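Local coordinates for Nrps/pks (PDB 4OPE), which is a ketosynthase domain of the oxazolomycin assembly line, where it probably catalyses decarboxylative Claisen condensation during polyketide chain extension, at residues T465-A479 and V505-A517. Numbering follows the deposited sequence.
Sequences TARTAEFLRGEGRAA and VDDLADALEDHLA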
ATOM      1  N   THR A 465     -36.258  -1.769 -10.910  1.00 37.35           N
ATOM      2  CA  THR A 465     -37.621  -1.264 -10.744  1.00 36.34           C
ATOM      3  C   THR A 465     -38.249  -1.828  -9.495  1.00 36.70           C
ATOM      4  O   THR A 465     -38.805  -1.094  -8.679  1.00 37.51           O
ATOM      5  CB  THR A 465     -38.497  -1.598 -11.962  1.00 37.84           C
ATOM      6  OG1 THR A 465     -37.993  -0.912 -13.125  1.00 39.25           O
ATOM      7  CG2 THR A 465     -39.933  -1.148 -11.764  1.00 38.45           C
ATOM      8  N   ALA A 466     -38.141  -3.128  -9.320  1.00 37.80           N
ATOM      9  CA  ALA A 466     -38.649  -3.796  -8.098  1.00 39.32           C
ATOM     10  C   ALA A 466     -38.008  -3.276  -6.798  1.00 39.22           C
ATOM     11  O   ALA A 466     -38.698  -3.045  -5.791  1.00 41.66           O
ATOM     12  CB  ALA A 466     -38.444  -5.317  -8.206  1.00 39.64           C
ATOM     13  N   ARG A 467     -36.686  -3.120  -6.800  1.00 37.95           N
ATOM     14  CA  ARG A 467     -35.995  -2.678  -5.599  1.00 36.34           C
ATOM     15  C   ARG A 467     -36.409  -1.270  -5.252  1.00 37.67           C
ATOM     16  O   ARG A 467     -36.566  -0.936  -4.089  1.00 37.76           O
ATOM     17  CB  ARG A 467     -34.504  -2.735  -5.819  1.00 36.16           C
ATOM     18  CG  ARG A 467     -33.932  -4.134  -5.785  1.00 36.38           C
ATOM     19  CD  ARG A 467     -32.630  -4.268  -6.559  1.00 38.41           C
ATOM     20  NE  ARG A 467     -31.631  -3.273  -6.176  1.00 43.24           N
ATOM     21  CZ  ARG A 467     -30.872  -3.333  -5.065  1.00 43.79           C
ATOM     22  NH1 ARG A 467     -29.986  -2.356  -4.832  1.00 43.10           N
ATOM     23  NH2 ARG A 467     -30.975  -4.353  -4.200  1.00 39.28           N
ATOM     24  N   THR A 468     -36.594  -0.448  -6.278  1.00 37.79           N
ATOM     25  CA  THR A 468     -36.969   0.934  -6.094  1.00 38.82           C
ATOM     26  C   THR A 468     -38.403   1.092  -5.535  1.00 40.34           C
ATOM     27  O   THR A 468     -38.655   1.834  -4.556  1.00 37.55           O
ATOM     28  CB  THR A 468     -36.818   1.696  -7.441  1.00 38.88           C
ATOM     29  OG1 THR A 468     -35.434   1.693  -7.845  1.00 39.47           O
ATOM     30  CG2 THR A 468     -37.312   3.138  -7.310  1.00 38.24           C
ATOM     31  N   ALA A 469     -39.364   0.411  -6.153  1.00 40.38           N
ATOM     32  CA  ALA A 469     -40.696   0.397  -5.573  1.00 40.75           C
ATOM     33  C   ALA A 469     -40.672  -0.086  -4.146  1.00 41.31           C
ATOM     34  O   ALA A 469     -41.385   0.434  -3.307  1.00 45.60           O
ATOM     35  CB  ALA A 469     -41.619  -0.492  -6.368  1.00 42.93           C
ATOM     36  N   GLU A 470     -39.873  -1.090  -3.853  1.00 40.51           N
ATOM     37  CA  GLU A 470     -39.880  -1.640  -2.511  1.00 43.84           C
ATOM     38  C   GLU A 470     -39.317  -0.642  -1.491  1.00 40.65           C
ATOM     39  O   GLU A 470     -39.832  -0.502  -0.383  1.00 43.15           O
ATOM     40  CB  GLU A 470     -39.123  -2.957  -2.492  1.00 49.48           C
ATOM     41  CG  GLU A 470     -39.040  -3.606  -1.124  1.00 56.58           C
ATOM     42  CD  GLU A 470     -38.009  -4.741  -1.074  1.00 65.15           C
ATOM     43  OE1 GLU A 470     -36.856  -4.553  -1.585  1.00 64.31           O
ATOM     44  OE2 GLU A 470     -38.359  -5.820  -0.523  1.00 68.77           O
ATOM     45  N   PHE A 471     -38.282   0.069  -1.879  1.00 36.95           N
ATOM     46  CA  PHE A 471     -37.721   1.094  -1.049  1.00 37.02           C
ATOM     47  C   PHE A 471     -38.710   2.206  -0.785  1.00 38.98           C
ATOM     48  O   PHE A 471     -38.744   2.758   0.320  1.00 41.14           O
ATOM     49  CB  PHE A 471     -36.490   1.685  -1.738  1.00 37.13           C
ATOM     50  CG  PHE A 471     -35.923   2.855  -1.038  1.00 36.75           C
ATOM     51  CD1 PHE A 471     -35.165   2.677   0.101  1.00 38.95           C
ATOM     52  CD2 PHE A 471     -36.169   4.126  -1.482  1.00 38.12           C
ATOM     53  CE1 PHE A 471     -34.630   3.756   0.776  1.00 39.30           C
ATOM     54  CE2 PHE A 471     -35.640   5.227  -0.813  1.00 38.19           C
ATOM     55  CZ  PHE A 471     -34.856   5.036   0.309  1.00 38.34           C
ATOM     56  N   LEU A 472     -39.478   2.563  -1.819  1.00 40.85           N
ATOM     57  CA  LEU A 472     -40.446   3.668  -1.760  1.00 40.96           C
ATOM     58  C   LEU A 472     -41.667   3.356  -0.921  1.00 40.70           C
ATOM     59  O   LEU A 472     -42.298   4.258  -0.417  1.00 41.67           O
ATOM     60  CB  LEU A 472     -40.917   4.019  -3.168  1.00 42.19           C
ATOM     61  CG  LEU A 472     -39.910   4.637  -4.150  1.00 40.95           C
ATOM     62  CD1 LEU A 472     -40.554   4.731  -5.514  1.00 41.98           C
ATOM     63  CD2 LEU A 472     -39.422   6.012  -3.724  1.00 42.32           C
ATOM     64  N   ARG A 473     -41.997   2.076  -0.783  1.00 41.31           N
ATOM     65  CA  ARG A 473     -43.022   1.627   0.140  1.00 42.36           C
ATOM     66  C   ARG A 473     -42.483   1.517   1.580  1.00 44.27           C
ATOM     67  O   ARG A 473     -43.247   1.552   2.536  1.00 43.16           O
ATOM     68  CB  ARG A 473     -43.503   0.247  -0.260  1.00 43.60           C
ATOM     69  CG  ARG A 473     -44.209   0.149  -1.579  1.00 45.80           C
ATOM     70  CD  ARG A 473     -45.634   0.600  -1.442  1.00 49.20           C
ATOM     71  NE  ARG A 473     -46.341   0.376  -2.698  1.00 52.05           N
ATOM     72  CZ  ARG A 473     -47.306   1.157  -3.190  1.00 50.39           C
ATOM     73  NH1 ARG A 473     -47.701   2.245  -2.555  1.00 49.64           N
ATOM     74  NH2 ARG A 473     -47.867   0.848  -4.356  1.00 51.50           N
ATOM     75  N   GLY A 474     -41.170   1.337   1.723  1.00 45.86           N
ATOM     76  CA  GLY A 474     -40.537   1.118   3.032  1.00 45.23           C
ATOM     77  C   GLY A 474     -39.890   2.372   3.563  1.00 45.74           C
ATOM     78  O   GLY A 474     -40.566   3.370   3.789  1.00 45.77           O
ATOM     79  N   GLU A 475     -38.574   2.367   3.695  1.00 49.90           N
ATOM     80  CA  GLU A 475     -37.904   3.491   4.349  1.00 56.46           C
ATOM     81  C   GLU A 475     -37.907   4.716   3.456  1.00 53.76           C
ATOM     82  O   GLU A 475     -37.651   5.813   3.907  1.00 55.67           O
ATOM     83  CB  GLU A 475     -36.467   3.147   4.774  1.00 66.51           C
ATOM     84  CG  GLU A 475     -36.301   1.783   5.460  1.00 78.96           C
ATOM     85  CD  GLU A 475     -35.606   1.826   6.829  1.00 91.25           C
ATOM     86  OE1 GLU A 475     -34.550   1.154   6.993  1.00 93.80           O
ATOM     87  OE2 GLU A 475     -36.132   2.505   7.751  1.00 89.45           O
ATOM     88  N   GLY A 476     -38.198   4.543   2.177  1.00 49.67           N
ATOM     89  CA  GLY A 476     -38.224   5.682   1.289  1.00 48.82           C
ATOM     90  C   GLY A 476     -39.518   6.450   1.198  1.00 48.67           C
ATOM     91  O   GLY A 476     -39.574   7.451   0.471  1.00 45.09           O
ATOM     92  N   ARG A 477     -40.553   6.000   1.913  1.00 49.72           N
ATOM     93  CA  ARG A 477     -41.855   6.661   1.862  1.00 50.43           C
ATOM     94  C   ARG A 477     -41.787   8.100   2.349  1.00 47.46           C
ATOM     95  O   ARG A 477     -42.489   8.944   1.851  1.00 47.28           O
ATOM     96  CB  ARG A 477     -42.895   5.901   2.654  1.00 56.42           C
ATOM     97  CG  ARG A 477     -44.281   6.327   2.272  1.00 60.85           C
ATOM     98  CD  ARG A 477     -45.341   5.586   3.064  1.00 68.13           C
ATOM     99  NE  ARG A 477     -46.665   6.114   2.740  1.00 70.75           N
ATOM    100  CZ  ARG A 477     -47.133   7.278   3.169  1.00 74.93           C
ATOM    101  NH1 ARG A 477     -48.350   7.672   2.799  1.00 81.01           N
ATOM    102  NH2 ARG A 477     -46.401   8.051   3.968  1.00 77.67           N
ATOM    103  N   ALA A 478     -40.878   8.387   3.264  1.00 46.17           N
ATOM    104  CA  ALA A 478     -40.684   9.734   3.765  1.00 48.18           C
ATOM    105  C   ALA A 478     -39.807  10.618   2.894  1.00 49.35           C
ATOM    106  O   ALA A 478     -39.620  11.793   3.206  1.00 50.37           O
ATOM    107  CB  ALA A 478     -40.054   9.665   5.144  1.00 51.98           C
ATOM    108  N   ALA A 479     -39.247  10.069   1.823  1.00 47.30           N
ATOM    109  CA  ALA A 479     -38.353  10.814   0.974  1.00 43.97           C
ATOM    110  C   ALA A 479     -39.093  11.911   0.222  1.00 44.03           C
ATOM    111  O   ALA A 479     -40.209  11.708  -0.253  1.00 42.60           O
ATOM    112  CB  ALA A 479     -37.688   9.864   0.009  1.00 44.85           C
ATOM    113  N   VAL A 505     -44.426   9.901  -3.868  1.00 43.39           N
ATOM    114  CA  VAL A 505     -43.822   8.620  -3.686  1.00 42.84           C
ATOM    115  C   VAL A 505     -44.817   7.450  -3.800  1.00 41.26           C
ATOM    116  O   VAL A 505     -44.533   6.465  -4.459  1.00 40.19           O
ATOM    117  CB  VAL A 505     -43.110   8.667  -2.352  1.00 43.53           C
ATOM    118  CG1 VAL A 505     -42.890   7.291  -1.833  1.00 46.76           C
ATOM    119  CG2 VAL A 505     -41.804   9.408  -2.523  1.00 42.29           C
ATOM    120  N   ASP A 506     -45.977   7.555  -3.182  1.00 43.00           N
ATOM    121  CA  ASP A 506     -46.945   6.449  -3.226  1.00 45.76           C
ATOM    122  C   ASP A 506     -47.413   6.222  -4.647  1.00 45.92           C
ATOM    123  O   ASP A 506     -47.559   5.069  -5.116  1.00 44.90           O
ATOM    124  CB  ASP A 506     -48.197   6.758  -2.432  1.00 47.91           C
ATOM    125  CG  ASP A 506     -47.989   6.737  -0.971  1.00 50.85           C
ATOM    126  OD1 ASP A 506     -46.824   6.562  -0.551  1.00 56.65           O
ATOM    127  OD2 ASP A 506     -49.016   6.908  -0.241  1.00 57.94           O
ATOM    128  N   ASP A 507     -47.689   7.316  -5.340  1.00 42.99           N
ATOM    129  CA  ASP A 507     -48.200   7.118  -6.663  1.00 45.01           C
ATOM    130  C   ASP A 507     -47.122   6.644  -7.598  1.00 40.68           C
ATOM    131  O   ASP A 507     -47.423   5.957  -8.532  1.00 40.21           O
ATOM    132  CB  ASP A 507     -49.073   8.295  -7.176  1.00 48.78           C
ATOM    133  CG  ASP A 507     -48.289   9.474  -7.651  1.00 49.05           C
ATOM    134  OD1 ASP A 507     -47.586   9.340  -8.672  1.00 49.02           O
ATOM    135  OD2 ASP A 507     -48.455  10.562  -7.039  1.00 50.66           O
ATOM    136  N   LEU A 508     -45.865   6.949  -7.316  1.00 40.06           N
ATOM    137  CA  LEU A 508     -44.749   6.354  -8.065  1.00 38.53           C
ATOM    138  C   LEU A 508     -44.654   4.837  -7.816  1.00 38.77           C
ATOM    139  O   LEU A 508     -44.607   4.052  -8.775  1.00 38.12           O
ATOM    140  CB  LEU A 508     -43.452   7.011  -7.661  1.00 37.77           C
ATOM    141  CG  LEU A 508     -42.152   6.466  -8.261  1.00 36.33           C
ATOM    142  CD1 LEU A 508     -42.193   6.521  -9.766  1.00 36.25           C
ATOM    143  CD2 LEU A 508     -40.997   7.298  -7.729  1.00 35.04           C
ATOM    144  N   ALA A 509     -44.644   4.427  -6.546  1.00 36.80           N
ATOM    145  CA  ALA A 509     -44.654   3.003  -6.229  1.00 38.00           C
ATOM    146  C   ALA A 509     -45.810   2.270  -6.915  1.00 39.77           C
ATOM    147  O   ALA A 509     -45.621   1.221  -7.499  1.00 41.76           O
ATOM    148  CB  ALA A 509     -44.724   2.801  -4.725  1.00 38.51           C
ATOM    149  N   ASP A 510     -47.012   2.820  -6.827  1.00 41.29           N
ATOM    150  CA  ASP A 510     -48.156   2.281  -7.534  1.00 42.97           C
ATOM    151  C   ASP A 510     -47.842   2.005  -9.011  1.00 43.28           C
ATOM    152  O   ASP A 510     -48.188   0.941  -9.553  1.00 41.12           O
ATOM    153  CB  ASP A 510     -49.292   3.309  -7.513  1.00 45.97           C
ATOM    154  CG  ASP A 510     -50.007   3.404  -6.159  1.00 49.46           C
ATOM    155  OD1 ASP A 510     -49.883   2.490  -5.316  1.00 49.36           O
ATOM    156  OD2 ASP A 510     -50.727   4.415  -5.952  1.00 55.01           O
ATOM    157  N   ALA A 511     -47.236   2.979  -9.688  1.00 40.59           N
ATOM    158  CA  ALA A 511     -47.024   2.810 -11.095  1.00 42.07           C
ATOM    159  C   ALA A 511     -45.993   1.728 -11.355  1.00 43.41           C
ATOM    160  O   ALA A 511     -46.163   0.916 -12.256  1.00 43.77           O
ATOM    161  CB  ALA A 511     -46.578   4.114 -11.741  1.00 45.22           C
ATOM    162  N   LEU A 512     -44.902   1.757 -10.592  1.00 43.22           N
ATOM    163  CA  LEU A 512     -43.845   0.762 -10.708  1.00 42.23           C
ATOM    164  C   LEU A 512     -44.396  -0.626 -10.392  1.00 42.24           C
ATOM    165  O   LEU A 512     -44.131  -1.564 -11.080  1.00 41.53           O
ATOM    166  CB  LEU A 512     -42.677   1.111  -9.782  1.00 41.56           C
ATOM    167  CG  LEU A 512     -42.025   2.468 -10.046  1.00 41.30           C
ATOM    168  CD1 LEU A 512     -40.817   2.635  -9.177  1.00 42.32           C
ATOM    169  CD2 LEU A 512     -41.592   2.700 -11.472  1.00 41.56           C
ATOM    170  N   GLU A 513     -45.213  -0.759  -9.377  1.00 46.00           N
ATOM    171  CA  GLU A 513     -45.799  -2.081  -9.078  1.00 48.95           C
ATOM    172  C   GLU A 513     -46.714  -2.555 -10.228  1.00 49.03           C
ATOM    173  O   GLU A 513     -46.629  -3.695 -10.654  1.00 48.04           O
ATOM    174  CB  GLU A 513     -46.504  -2.053  -7.721  1.00 49.55           C
ATOM    175  CG  GLU A 513     -45.498  -1.815  -6.609  1.00 52.29           C
ATOM    176  CD  GLU A 513     -46.069  -1.895  -5.198  1.00 59.75           C
ATOM    177  OE1 GLU A 513     -47.294  -2.202  -5.018  1.00 59.36           O
ATOM    178  OE2 GLU A 513     -45.259  -1.634  -4.250  1.00 61.43           O
ATOM    179  N   ASP A 514     -47.520  -1.652 -10.781  1.00 49.80           N
ATOM    180  CA  ASP A 514     -48.361  -1.984 -11.925  1.00 51.29           C
ATOM    181  C   ASP A 514     -47.499  -2.500 -13.065  1.00 50.56           C
ATOM    182  O   ASP A 514     -47.816  -3.491 -13.684  1.00 51.08           O
ATOM    183  CB  ASP A 514     -49.185  -0.773 -12.388  1.00 52.80           C
ATOM    184  CG  ASP A 514     -50.340  -0.444 -11.445  1.00 57.18           C
ATOM    185  OD1 ASP A 514     -50.750  -1.318 -10.674  1.00 61.49           O
ATOM    186  OD2 ASP A 514     -50.854   0.698 -11.457  1.00 64.02           O
ATOM    187  N   HIS A 515     -46.387  -1.842 -13.330  1.00 51.38           N
ATOM    188  CA  HIS A 515     -45.582  -2.193 -14.482  1.00 52.82           C
ATOM    189  C   HIS A 515     -45.040  -3.582 -14.245  1.00 53.94           C
ATOM    190  O   HIS A 515     -45.015  -4.377 -15.158  1.00 55.28           O
ATOM    191  CB  HIS A 515     -44.467  -1.155 -14.706  1.00 53.97           C
ATOM    192  CG  HIS A 515     -43.490  -1.521 -15.784  1.00 56.29           C
ATOM    193  ND1 HIS A 515     -42.365  -2.283 -15.548  1.00 56.69           N
ATOM    194  CD2 HIS A 515     -43.468  -1.225 -17.105  1.00 58.23           C
ATOM    195  CE1 HIS A 515     -41.689  -2.437 -16.674  1.00 54.78           C
ATOM    196  NE2 HIS A 515     -42.335  -1.799 -17.633  1.00 55.19           N
ATOM    197  N   LEU A 516     -44.649  -3.878 -13.003  1.00 54.58           N
ATOM    198  CA  LEU A 516     -44.076  -5.195 -12.654  1.00 55.44           C
ATOM    199  C   LEU A 516     -45.094  -6.332 -12.765  1.00 58.55           C
ATOM    200  O   LEU A 516     -44.729  -7.468 -13.038  1.00 61.34           O
ATOM    201  CB  LEU A 516     -43.436  -5.189 -11.238  1.00 51.18           C
ATOM    202  CG  LEU A 516     -42.279  -4.188 -11.083  1.00 49.58           C
ATOM    203  CD1 LEU A 516     -41.828  -4.019  -9.650  1.00 49.97           C
ATOM    204  CD2 LEU A 516     -41.100  -4.530 -11.976  1.00 49.01           C
ATOM    205  N   ALA A 517     -46.366  -6.021 -12.545  1.00 61.19           N
ATOM    206  CA  ALA A 517     -47.430  -7.016 -12.598  1.00 60.39           C
ATOM    207  C   ALA A 517     -47.943  -7.274 -14.027  1.00 64.41           C
ATOM    208  O   ALA A 517     -48.839  -8.078 -14.225  1.00 64.46           O
ATOM    209  CB  ALA A 517     -48.570  -6.549 -11.729  1.00 57.30           C
TER
HETATM  210  O   HOH W   1     -45.183   4.388  -1.015  1.00 49.01           O
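The guanidinium of R473 carries the methyl of A509 centrally on one face, CB 3.4 Å from CZ, while carboxylates of D510 and E513 sit at its edge. Side-on, it grips E513 with two nitrogens: NE donates to OE2 at 2.8 Å, and NH2 reaches OE1 less straight, both meeting the carboxylate from above its plane, which stands 68° from the guanidinium. NH2 also gives D510 OD1 an almost linear bond of 2.8 Å, lying in the guanidinium plane. Three hydrogen bonds in a salt-bridge network fix the rotation of this group. A bend at chi2 (-80°) turns the arginine chain across to the partner helix. R477, past the helix end, forms a salt bridge through a weak hydrogen bond from NH1 to D506 OD2 (3.2 Å); OD1 accepts from a water that also donates to L472 O. The two helices run roughly antiparallel (147°), axes 8.9 Å apart at closest approach, and lie side by side against strand 496-502, which leads into the second, in a small alpha/beta lobe at the periphery of the thiolase-fold ketosynthase. Alanines permit the close approach: A469 and A509 bring their CA atoms to 4.8 Å. Knobs-into-holes packing interlocks the buried side: L472 enters among V505, L508, A509 and L512, its CD1 3.4 Å from L508 CD2, and L512 in turn sits among T465, T468, A469 and L472. L516 straddles the far end, CD2 against T465 CG2 (3.6 Å) and CD1 over the backbone of A466, while T465 OG1 bonds back to L461 O.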